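Local coordinates for protein KLLA0E08119p (Kluyveromyces lactis, PDB 3VA7) that probably carboxylates urea to urea-1-carboxylate using ATP and a biotin cofactor, this chain being the urea carboxylase part of a longer bifunctional enzyme, at residues Arg423-Leu434 with Arg450-Ala461; Asn38-Ile46 with Trp392-Lys400. One frame throughout, in Å; residues are numbered along the deposited sequence.

Contact 1: residues Arg423-Leu434 with Arg450-Ala461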
loop_
_atom_site.group_PDB
_atom_site.type_symbol
_atom_site.label_atom_id
_atom_site.label_comp_id
_atom_site.label_asym_id
_atom_site.label_seq_id
_atom_site.Cartn_x
_atom_site.Cartn_y
_atom_site.Cartn_z
ATOM N N ARG A 423 -32.404 20.782 -16.158
ATOM C CA ARG A 423 -32.246 20.138 -14.856
ATOM C C ARG A 423 -32.166 18.583 -14.906
ATOM O O ARG A 423 -31.267 17.986 -14.309
ATOM C CB ARG A 423 -33.306 20.607 -13.833
ATOM C CG ARG A 423 -32.718 20.742 -12.479
ATOM C CD ARG A 423 -33.716 21.075 -11.428
ATOM N NE ARG A 423 -33.935 19.923 -10.591
ATOM C CZ ARG A 423 -33.631 19.835 -9.301
ATOM N NH1 ARG A 423 -33.132 20.850 -8.612
ATOM N NH2 ARG A 423 -33.883 18.707 -8.682
ATOM N N ASN A 424 -33.103 17.942 -15.613
ATOM C CA ASN A 424 -33.146 16.470 -15.664
ATOM C C ASN A 424 -31.921 15.902 -16.354
ATOM O O ASN A 424 -31.392 14.907 -15.902
ATOM C CB ASN A 424 -34.424 15.913 -16.336
ATOM C CG ASN A 424 -35.698 16.165 -15.511
ATOM O OD1 ASN A 424 -35.730 16.054 -14.249
ATOM N ND2 ASN A 424 -36.776 16.537 -16.234
ATOM N N ASP A 425 -31.483 16.522 -17.450
ATOM C CA ASP A 425 -30.297 16.037 -18.156
ATOM C C ASP A 425 -29.045 16.105 -17.245
ATOM O O ASP A 425 -28.130 15.226 -17.325
ATOM C CB ASP A 425 -30.051 16.835 -19.428
ATOM C CG ASP A 425 -29.071 16.158 -20.346
ATOM O OD1 ASP A 425 -29.055 14.903 -20.302
ATOM O OD2 ASP A 425 -28.336 16.846 -21.108
ATOM N N ALA A 426 -29.028 17.141 -16.389
ATOM C CA ALA A 426 -27.905 17.463 -15.526
ATOM C C ALA A 426 -27.868 16.523 -14.348
ATOM O O ALA A 426 -26.756 16.136 -13.893
ATOM C CB ALA A 426 -28.037 18.864 -15.026
ATOM N N ILE A 427 -29.061 16.164 -13.850
ATOM C CA ILE A 427 -29.152 15.246 -12.724
ATOM C C ILE A 427 -28.671 13.847 -13.129
ATOM O O ILE A 427 -27.982 13.172 -12.366
ATOM C CB ILE A 427 -30.563 15.172 -12.165
ATOM C CG1 ILE A 427 -30.841 16.408 -11.319
ATOM C CG2 ILE A 427 -30.760 13.886 -11.322
ATOM C CD1 ILE A 427 -32.273 16.630 -11.141
ATOM N N MET A 428 -29.017 13.433 -14.347
ATOM C CA MET A 428 -28.571 12.176 -14.859
ATOM C C MET A 428 -27.077 12.273 -15.082
ATOM O O MET A 428 -26.340 11.377 -14.681
ATOM C CB MET A 428 -29.308 11.814 -16.143
ATOM C CG MET A 428 -30.684 11.218 -15.916
ATOM S SD MET A 428 -31.439 10.691 -17.519
ATOM C CE MET A 428 -32.021 12.294 -18.247
ATOM N N LYS A 429 -26.617 13.367 -15.677
ATOM C CA LYS A 429 -25.186 13.499 -15.912
ATOM C C LYS A 429 -24.406 13.411 -14.637
ATOM O O LYS A 429 -23.293 12.899 -14.636
ATOM C CB LYS A 429 -24.812 14.763 -16.677
ATOM C CG LYS A 429 -24.900 14.570 -18.173
ATOM C CD LYS A 429 -24.871 15.848 -18.909
ATOM C CE LYS A 429 -25.106 15.538 -20.316
ATOM N NZ LYS A 429 -24.633 16.667 -21.154
ATOM N N LEU A 430 -25.005 13.886 -13.560
ATOM C CA LEU A 430 -24.271 14.032 -12.348
ATOM C C LEU A 430 -24.143 12.655 -11.720
ATOM O O LEU A 430 -23.055 12.290 -11.189
ATOM C CB LEU A 430 -24.946 15.032 -11.398
ATOM C CG LEU A 430 -24.427 14.959 -9.974
ATOM C CD1 LEU A 430 -23.044 15.585 -9.949
ATOM C CD2 LEU A 430 -25.378 15.604 -8.982
ATOM N N ASN A 431 -25.240 11.893 -11.795
ATOM C CA ASN A 431 -25.231 10.511 -11.318
ATOM C C ASN A 431 -24.163 9.742 -12.108
ATOM O O ASN A 431 -23.310 9.104 -11.481
ATOM C CB ASN A 431 -26.620 9.842 -11.319
ATOM C CG ASN A 431 -27.556 10.373 -10.197
ATOM O OD1 ASN A 431 -27.463 9.976 -9.033
ATOM N ND2 ASN A 431 -28.491 11.232 -10.571
ATOM N N GLN A 432 -24.128 9.858 -13.437
ATOM C CA GLN A 432 -23.107 9.121 -14.167
ATOM C C GLN A 432 -21.715 9.561 -13.672
ATOM O O GLN A 432 -20.892 8.704 -13.309
ATOM C CB GLN A 432 -23.232 9.158 -15.702
ATOM C CG GLN A 432 -22.229 8.171 -16.405
ATOM C CD GLN A 432 -22.047 8.312 -17.989
ATOM O OE1 GLN A 432 -23.013 8.491 -18.710
ATOM N NE2 GLN A 432 -20.797 8.162 -18.497
ATOM N N ALA A 433 -21.460 10.869 -13.608
ATOM C CA ALA A 433 -20.150 11.376 -13.132
ATOM C C ALA A 433 -19.734 10.786 -11.766
ATOM O O ALA A 433 -18.620 10.314 -11.594
ATOM C CB ALA A 433 -20.123 12.933 -13.100
ATOM N N LEU A 434 -20.644 10.822 -10.817
ATOM C CA LEU A 434 -20.387 10.263 -9.510
ATOM C C LEU A 434 -20.032 8.772 -9.546
ATOM O O LEU A 434 -19.150 8.330 -8.788
ATOM C CB LEU A 434 -21.583 10.516 -8.573
ATOM C CG LEU A 434 -21.732 12.019 -8.293
ATOM C CD1 LEU A 434 -22.806 12.302 -7.326
ATOM C CD2 LEU A 434 -20.426 12.630 -7.848
ATOM N N ARG A 450 -23.697 9.918 -3.868
ATOM C CA ARG A 450 -24.379 9.118 -4.904
ATOM C C ARG A 450 -25.854 8.929 -4.581
ATOM O O ARG A 450 -26.755 9.135 -5.424
ATOM C CB ARG A 450 -23.720 7.749 -5.018
ATOM C CG ARG A 450 -22.728 7.643 -6.129
ATOM C CD ARG A 450 -21.767 6.581 -5.766
ATOM N NE ARG A 450 -20.644 6.589 -6.674
ATOM C CZ ARG A 450 -19.578 5.818 -6.512
ATOM N NH1 ARG A 450 -19.544 5.016 -5.463
ATOM N NH2 ARG A 450 -18.564 5.838 -7.386
ATOM N N SER A 451 -26.050 8.528 -3.335
ATOM C CA SER A 451 -27.328 8.408 -2.704
ATOM C C SER A 451 -28.147 9.722 -2.779
ATOM O O SER A 451 -29.326 9.685 -3.162
ATOM C CB SER A 451 -27.108 7.936 -1.270
ATOM O OG SER A 451 -28.053 8.544 -0.423
ATOM N N ILE A 452 -27.535 10.867 -2.439
ATOM C CA ILE A 452 -28.231 12.172 -2.591
ATOM C C ILE A 452 -28.555 12.476 -4.042
ATOM O O ILE A 452 -29.713 12.556 -4.384
ATOM C CB ILE A 452 -27.488 13.336 -1.980
ATOM C CG1 ILE A 452 -27.340 13.154 -0.475
ATOM C CG2 ILE A 452 -28.225 14.618 -2.261
ATOM C CD1 ILE A 452 -26.425 14.167 0.123
ATOM N N ALA A 453 -27.541 12.581 -4.896
ATOM C CA ALA A 453 -27.736 12.757 -6.352
ATOM C C ALA A 453 -28.813 11.830 -6.922
ATOM O O ALA A 453 -29.410 12.104 -7.954
ATOM C CB ALA A 453 -26.430 12.533 -7.089
ATOM N N SER A 454 -29.047 10.725 -6.235
ATOM C CA SER A 454 -29.973 9.678 -6.713
ATOM C C SER A 454 -31.371 9.745 -6.176
ATOM O O SER A 454 -32.242 9.058 -6.688
ATOM C CB SER A 454 -29.461 8.309 -6.306
ATOM O OG SER A 454 -28.749 7.860 -7.406
ATOM N N SER A 455 -31.537 10.500 -5.092
ATOM C CA SER A 455 -32.756 10.481 -4.313
ATOM C C SER A 455 -33.963 10.952 -5.121
ATOM O O SER A 455 -33.823 11.620 -6.164
ATOM C CB SER A 455 -32.574 11.302 -3.037
ATOM O OG SER A 455 -32.200 12.622 -3.354
ATOM N N LYS A 456 -35.148 10.567 -4.647
ATOM C CA LYS A 456 -36.396 11.028 -5.226
ATOM C C LYS A 456 -36.463 12.520 -4.867
ATOM O O LYS A 456 -36.746 13.369 -5.735
ATOM C CB LYS A 456 -37.573 10.213 -4.645
ATOM C CG LYS A 456 -38.998 10.494 -5.209
ATOM C CD LYS A 456 -39.298 9.652 -6.465
ATOM C CE LYS A 456 -40.693 8.956 -6.354
ATOM N NZ LYS A 456 -41.060 8.225 -7.619
ATOM N N MET A 457 -36.132 12.828 -3.605
ATOM C CA MET A 457 -36.013 14.205 -3.141
ATOM C C MET A 457 -35.317 15.087 -4.164
ATOM O O MET A 457 -35.946 15.950 -4.784
ATOM C CB MET A 457 -35.257 14.258 -1.823
ATOM C CG MET A 457 -35.138 15.675 -1.215
ATOM S SD MET A 457 -33.697 16.631 -1.733
ATOM C CE MET A 457 -32.333 15.669 -1.039
ATOM N N PHE A 458 -34.030 14.858 -4.376
ATOM C CA PHE A 458 -33.309 15.744 -5.248
ATOM C C PHE A 458 -33.998 15.877 -6.584
ATOM O O PHE A 458 -34.082 16.968 -7.096
ATOM C CB PHE A 458 -31.860 15.313 -5.432
ATOM C CG PHE A 458 -31.020 16.317 -6.175
ATOM C CD1 PHE A 458 -30.239 15.921 -7.255
ATOM C CD2 PHE A 458 -31.008 17.656 -5.794
ATOM C CE1 PHE A 458 -29.458 16.831 -7.931
ATOM C CE2 PHE A 458 -30.237 18.587 -6.462
ATOM C CZ PHE A 458 -29.464 18.183 -7.526
ATOM N N LYS A 459 -34.512 14.787 -7.140
ATOM C CA LYS A 459 -35.099 14.855 -8.478
ATOM C C LYS A 459 -36.384 15.666 -8.518
ATOM O O LYS A 459 -36.647 16.413 -9.459
ATOM C CB LYS A 459 -35.366 13.475 -9.060
ATOM C CG LYS A 459 -35.450 13.531 -10.562
ATOM C CD LYS A 459 -36.016 12.269 -11.129
ATOM C CE LYS A 459 -36.237 12.426 -12.627
ATOM N NZ LYS A 459 -37.246 13.495 -12.853
ATOM N N GLU A 460 -37.206 15.504 -7.495
ATOM C CA GLU A 460 -38.478 16.218 -7.480
ATOM C C GLU A 460 -38.261 17.682 -7.078
ATOM O O GLU A 460 -39.179 18.513 -7.156
ATOM C CB GLU A 460 -39.494 15.471 -6.603
ATOM C CG GLU A 460 -40.070 14.223 -7.319
ATOM C CD GLU A 460 -40.868 13.292 -6.383
ATOM O OE1 GLU A 460 -41.410 12.274 -6.900
ATOM O OE2 GLU A 460 -40.956 13.557 -5.145
ATOM N N ALA A 461 -37.011 17.971 -6.687
ATOM C CA ALA A 461 -36.554 19.297 -6.333
ATOM C C ALA A 461 -37.108 19.711 -4.982
ATOM O O ALA A 461 -37.122 20.877 -4.650
ATOM C CB ALA A 461 -36.893 20.324 -7.448
#
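An antiparallel helix pair of the biotin carboxylase C-terminal domain meets here, with Asn-431 and Leu-434 of helix 423-434 lying against Ala-453 and Arg-450 of helix 450-454. The two axes come within 9.5 Å at 162°, and the methyl group of Ala-453 faces the other helix: Leu-434 CD1 rests 3.6 Å from Ala-453 CB, with Leu-430 CD2 on the same methyl. Asn-431 supplies the polar counterpart. Its CG is anti to the carbonyl carbon (chi1 -73°), which sends the amide across to Ala-453, where ND2 donates to Ala-453 O at 2.9 Å. That oxygen lies in the amide plane of Asn-431, although ND2 stands above the carbonyl plane of Ala-453. ND2 also bonds back to Ile-427 O, while OD1 accepts from Ser-454 OG at 3.0 Å, so both ends of the amide are engaged, which should restrain its rotation. Arg-450, extended from CG to NE, grips Leu-434 O side-on, with NH2 at 2.9 Å and NE beside it. Further along, Ser-455 caps helix 456-460, which presents Phe-458. Ile-427 CG1 meets Phe-458 CE1 at 3.7 Å, and the Arg-423 guanidinium, its exact placement uncertain in the model, lies over one ring face in a cation-pi contact, CZ 4.9 Å from the centroid; its NH1 forms a salt bridge with Glu-269. The pair packs against the large antiparallel sheet: Leu-430 touches Ile-364 and Ala-366 of strand 362-372, Ala-433 leans on strand 412-420, and Phe-458 packs on Ile-267 of strand 264-270.

Contact 2: residues Asn38-Ile46 with Trp392-Lys400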
loop_
_atom_site.group_PDB
_atom_site.type_symbol
_atom_site.label_atom_id
_atom_site.label_comp_id
_atom_site.label_asym_id
_atom_site.label_seq_id
_atom_site.Cartn_x
_atom_site.Cartn_y
_atom_site.Cartn_z
ATOM N N ASN A 38 -3.388 31.276 -1.779
ATOM C CA ASN A 38 -4.218 30.115 -1.491
ATOM C C ASN A 38 -3.541 28.810 -1.864
ATOM O O ASN A 38 -2.393 28.824 -2.400
ATOM C CB ASN A 38 -5.583 30.228 -2.185
ATOM C CG ASN A 38 -6.704 29.771 -1.310
ATOM O OD1 ASN A 38 -6.742 28.598 -0.897
ATOM N ND2 ASN A 38 -7.646 30.670 -1.024
ATOM N N ARG A 39 -4.263 27.716 -1.570
ATOM C CA ARG A 39 -3.805 26.336 -1.712
ATOM C C ARG A 39 -4.863 25.499 -2.426
ATOM O O ARG A 39 -5.841 26.017 -2.951
ATOM C CB ARG A 39 -3.487 25.732 -0.307
ATOM C CG ARG A 39 -4.704 25.458 0.576
ATOM C CD ARG A 39 -4.429 24.560 1.811
ATOM N NE ARG A 39 -4.098 23.173 1.468
ATOM C CZ ARG A 39 -4.967 22.217 1.062
ATOM N NH1 ARG A 39 -4.495 20.990 0.773
ATOM N NH2 ARG A 39 -6.287 22.458 0.911
ATOM N N GLY A 40 -4.674 24.198 -2.442
ATOM C CA GLY A 40 -5.702 23.302 -2.948
ATOM C C GLY A 40 -6.213 23.584 -4.340
ATOM O O GLY A 40 -5.480 23.997 -5.248
ATOM N N GLU A 41 -7.508 23.415 -4.463
ATOM C CA GLU A 41 -8.246 23.286 -5.705
ATOM C C GLU A 41 -8.459 24.653 -6.337
ATOM O O GLU A 41 -8.310 24.851 -7.569
ATOM C CB GLU A 41 -9.559 22.611 -5.274
ATOM C CG GLU A 41 -10.768 22.769 -6.065
ATOM C CD GLU A 41 -11.458 24.139 -6.002
ATOM O OE1 GLU A 41 -12.112 24.511 -4.962
ATOM O OE2 GLU A 41 -11.400 24.764 -7.086
ATOM N N ILE A 42 -8.789 25.625 -5.512
ATOM C CA ILE A 42 -8.860 26.983 -6.043
ATOM C C ILE A 42 -7.506 27.484 -6.606
ATOM O O ILE A 42 -7.445 28.188 -7.618
ATOM C CB ILE A 42 -9.440 27.993 -5.019
ATOM C CG1 ILE A 42 -9.938 29.213 -5.782
ATOM C CG2 ILE A 42 -8.418 28.335 -3.873
ATOM C CD1 ILE A 42 -10.709 28.803 -6.997
ATOM N N ALA A 43 -6.411 27.131 -5.942
ATOM C CA ALA A 43 -5.139 27.586 -6.458
ATOM C C ALA A 43 -4.930 26.983 -7.872
ATOM O O ALA A 43 -4.590 27.721 -8.842
ATOM C CB ALA A 43 -4.020 27.240 -5.530
ATOM N N VAL A 44 -5.172 25.668 -7.986
ATOM C CA VAL A 44 -5.009 24.998 -9.233
ATOM C C VAL A 44 -5.933 25.618 -10.293
ATOM O O VAL A 44 -5.519 25.801 -11.460
ATOM C CB VAL A 44 -5.265 23.473 -9.113
ATOM C CG1 VAL A 44 -5.294 22.829 -10.492
ATOM C CG2 VAL A 44 -4.199 22.790 -8.229
ATOM N N ARG A 45 -7.166 25.952 -9.920
ATOM C CA ARG A 45 -8.073 26.479 -10.919
ATOM C C ARG A 45 -7.686 27.912 -11.361
ATOM O O ARG A 45 -7.821 28.231 -12.550
ATOM C CB ARG A 45 -9.541 26.375 -10.464
ATOM C CG ARG A 45 -10.559 27.026 -11.453
ATOM C CD ARG A 45 -11.127 28.275 -10.871
ATOM N NE ARG A 45 -11.919 29.107 -11.767
ATOM C CZ ARG A 45 -11.444 29.745 -12.838
ATOM N NH1 ARG A 45 -10.172 29.639 -13.194
ATOM N NH2 ARG A 45 -12.249 30.529 -13.549
ATOM N N ILE A 46 -7.181 28.745 -10.443
ATOM C CA ILE A 46 -6.829 30.113 -10.771
ATOM C C ILE A 46 -5.660 30.008 -11.702
ATOM O O ILE A 46 -5.598 30.700 -12.733
ATOM C CB ILE A 46 -6.488 30.952 -9.500
ATOM C CG1 ILE A 46 -7.761 31.425 -8.811
ATOM C CG2 ILE A 46 -5.587 32.139 -9.780
ATOM C CD1 ILE A 46 -7.582 31.736 -7.277
ATOM N N TRP A 392 -15.094 13.797 -19.081
ATOM C CA TRP A 392 -16.077 14.573 -19.894
ATOM C C TRP A 392 -16.790 15.599 -19.033
ATOM O O TRP A 392 -17.378 16.545 -19.568
ATOM C CB TRP A 392 -17.154 13.687 -20.597
ATOM C CG TRP A 392 -17.762 12.670 -19.662
ATOM C CD1 TRP A 392 -17.333 11.386 -19.476
ATOM C CD2 TRP A 392 -18.823 12.874 -18.698
ATOM N NE1 TRP A 392 -18.072 10.774 -18.502
ATOM C CE2 TRP A 392 -19.001 11.647 -18.011
ATOM C CE3 TRP A 392 -19.637 13.961 -18.360
ATOM C CZ2 TRP A 392 -19.964 11.467 -17.029
ATOM C CZ3 TRP A 392 -20.611 13.779 -17.375
ATOM C CH2 TRP A 392 -20.767 12.548 -16.724
ATOM N N ALA A 393 -16.779 15.391 -17.721
ATOM C CA ALA A 393 -17.222 16.443 -16.790
ATOM C C ALA A 393 -16.069 17.460 -16.581
ATOM O O ALA A 393 -14.939 17.247 -16.991
ATOM C CB ALA A 393 -17.714 15.827 -15.431
ATOM N N ARG A 394 -16.378 18.581 -15.963
ATOM C CA ARG A 394 -15.345 19.485 -15.482
ATOM C C ARG A 394 -15.102 19.057 -14.047
ATOM O O ARG A 394 -16.049 18.917 -13.260
ATOM C CB ARG A 394 -15.791 20.980 -15.548
ATOM C CG ARG A 394 -14.896 21.897 -14.691
ATOM C CD ARG A 394 -15.117 23.319 -14.939
ATOM N NE ARG A 394 -14.551 24.120 -13.871
ATOM C CZ ARG A 394 -14.608 25.449 -13.843
ATOM N NH1 ARG A 394 -15.209 26.117 -14.835
ATOM N NH2 ARG A 394 -14.064 26.116 -12.841
ATOM N N VAL A 395 -13.839 18.802 -13.709
ATOM C CA VAL A 395 -13.521 18.503 -12.295
ATOM C C VAL A 395 -12.441 19.412 -11.807
ATOM O O VAL A 395 -11.384 19.493 -12.388
ATOM C CB VAL A 395 -13.426 16.939 -11.916
ATOM C CG1 VAL A 395 -13.727 16.020 -13.125
ATOM C CG2 VAL A 395 -12.156 16.549 -11.145
ATOM N N ASP A 396 -12.753 20.188 -10.789
ATOM C CA ASP A 396 -11.747 21.073 -10.251
ATOM C C ASP A 396 -11.202 20.311 -9.061
ATOM O O ASP A 396 -11.934 19.947 -8.106
ATOM C CB ASP A 396 -12.328 22.445 -9.901
ATOM C CG ASP A 396 -12.883 23.211 -11.133
ATOM O OD1 ASP A 396 -12.613 22.914 -12.327
ATOM O OD2 ASP A 396 -13.620 24.170 -10.914
ATOM N N THR A 397 -9.936 19.984 -9.147
ATOM C CA THR A 397 -9.346 19.216 -8.109
ATOM C C THR A 397 -7.882 19.632 -7.970
ATOM O O THR A 397 -7.392 20.529 -8.694
ATOM C CB THR A 397 -9.478 17.683 -8.423
ATOM O OG1 THR A 397 -9.039 16.906 -7.287
ATOM C CG2 THR A 397 -8.674 17.300 -9.730
ATOM N N TRP A 398 -7.190 18.983 -7.042
ATOM C CA TRP A 398 -5.776 19.226 -6.842
ATOM C C TRP A 398 -5.112 17.895 -6.503
ATOM O O TRP A 398 -4.001 17.881 -6.028
ATOM C CB TRP A 398 -5.562 20.236 -5.710
ATOM C CG TRP A 398 -6.070 19.755 -4.429
ATOM C CD1 TRP A 398 -7.401 19.669 -4.021
ATOM C CD2 TRP A 398 -5.288 19.227 -3.356
ATOM N NE1 TRP A 398 -7.469 19.135 -2.737
ATOM C CE2 TRP A 398 -6.194 18.856 -2.311
ATOM C CE3 TRP A 398 -3.910 19.026 -3.170
ATOM C CZ2 TRP A 398 -5.751 18.289 -1.110
ATOM C CZ3 TRP A 398 -3.461 18.468 -1.974
ATOM C CH2 TRP A 398 -4.376 18.104 -0.948
ATOM N N VAL A 399 -5.795 16.778 -6.776
ATOM C CA VAL A 399 -5.300 15.464 -6.373
ATOM C C VAL A 399 -5.170 14.470 -7.537
ATOM O O VAL A 399 -5.809 14.616 -8.597
ATOM C CB VAL A 399 -6.163 14.878 -5.261
ATOM C CG1 VAL A 399 -6.354 15.930 -4.139
ATOM C CG2 VAL A 399 -7.490 14.348 -5.815
ATOM N N LYS A 400 -4.290 13.490 -7.356
ATOM C CA LYS A 400 -4.130 12.374 -8.293
ATOM C C LYS A 400 -3.567 11.181 -7.506
ATOM O O LYS A 400 -3.381 11.274 -6.309
ATOM C CB LYS A 400 -3.216 12.753 -9.454
ATOM C CG LYS A 400 -2.150 13.704 -9.042
ATOM C CD LYS A 400 -0.936 13.741 -9.986
ATOM C CE LYS A 400 0.305 14.267 -9.166
ATOM N NZ LYS A 400 1.329 15.081 -9.981
HETATM O O HOH W 1 -12.794 25.971 -8.643
HETATM O O HOH W 2 -8.775 22.821 -9.517
#
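The N-to-C directions of helix 40-46 and strand 394-397 lie 119° apart, with the CA atoms of Glu-41 and Thr-397 separated by 4.9 Å. The contact belongs to a domain interface of the biotin carboxylase fold: the helix follows the first strand of the N-terminal parallel sheet, and the strand pairs with 412-420 in the antiparallel sheet of the C-terminal part. Trp-398 fills the joint. Its CG sits between the backbone N and the carbonyl carbon (chi1 62°), which brings one indole face under Gly-40 CA in a CH-pi contact, 4.1 Å from the five-membered centroid. The Arg-39 guanidinium stands almost upright on the same face, NH1 leading, and reaches Trp-398 CH2 at 3.4 Å, while its NE pairs with Asp-65. Val-399 CG1 covers the opposite face, and Trp-398 NE1 bonds to Thr-412 O. With an alanine in place of Trp-398, the Arg-39 cation would probably lose its aromatic platform and a gap would open beneath Gly-40. Arg-394 holds Asp-396 side-on, NE to OD1 at 2.8 Å and NH2 to OD2; Arg-394 and Arg-45 come close together, their like charges probably offset by Glu-330, which pairs with both, and by Asp-336, which pairs with Arg-45. Between the two backbones, a water lies 2.9 Å from Glu-41 O and 2.8 Å from Thr-397 O.

How the contacts relate
The two contacts illustrate how a multidomain enzyme combines long and short chain closures. From the N terminus, the chain forms the first parallel strand and helix 40-53, then travels through the ATP-grasp region before strand 394-397 closes contact 2 after some 345 intervening residues. Strand 412-420 follows, pairing with 394-397 and passing under helix 423-434, and contact 1 then closes a local loop of 15 residues. The contacts are thus in series, neither enclosing nor crossing the other. Contact 2 ties the N-terminal domain to the antiparallel sheet; contact 1 joins two helical segments that pack on that sheet. They touch where Trp-392 CH2 lies 3.3 Å from Lys-429 O, their centres about 23 Å apart.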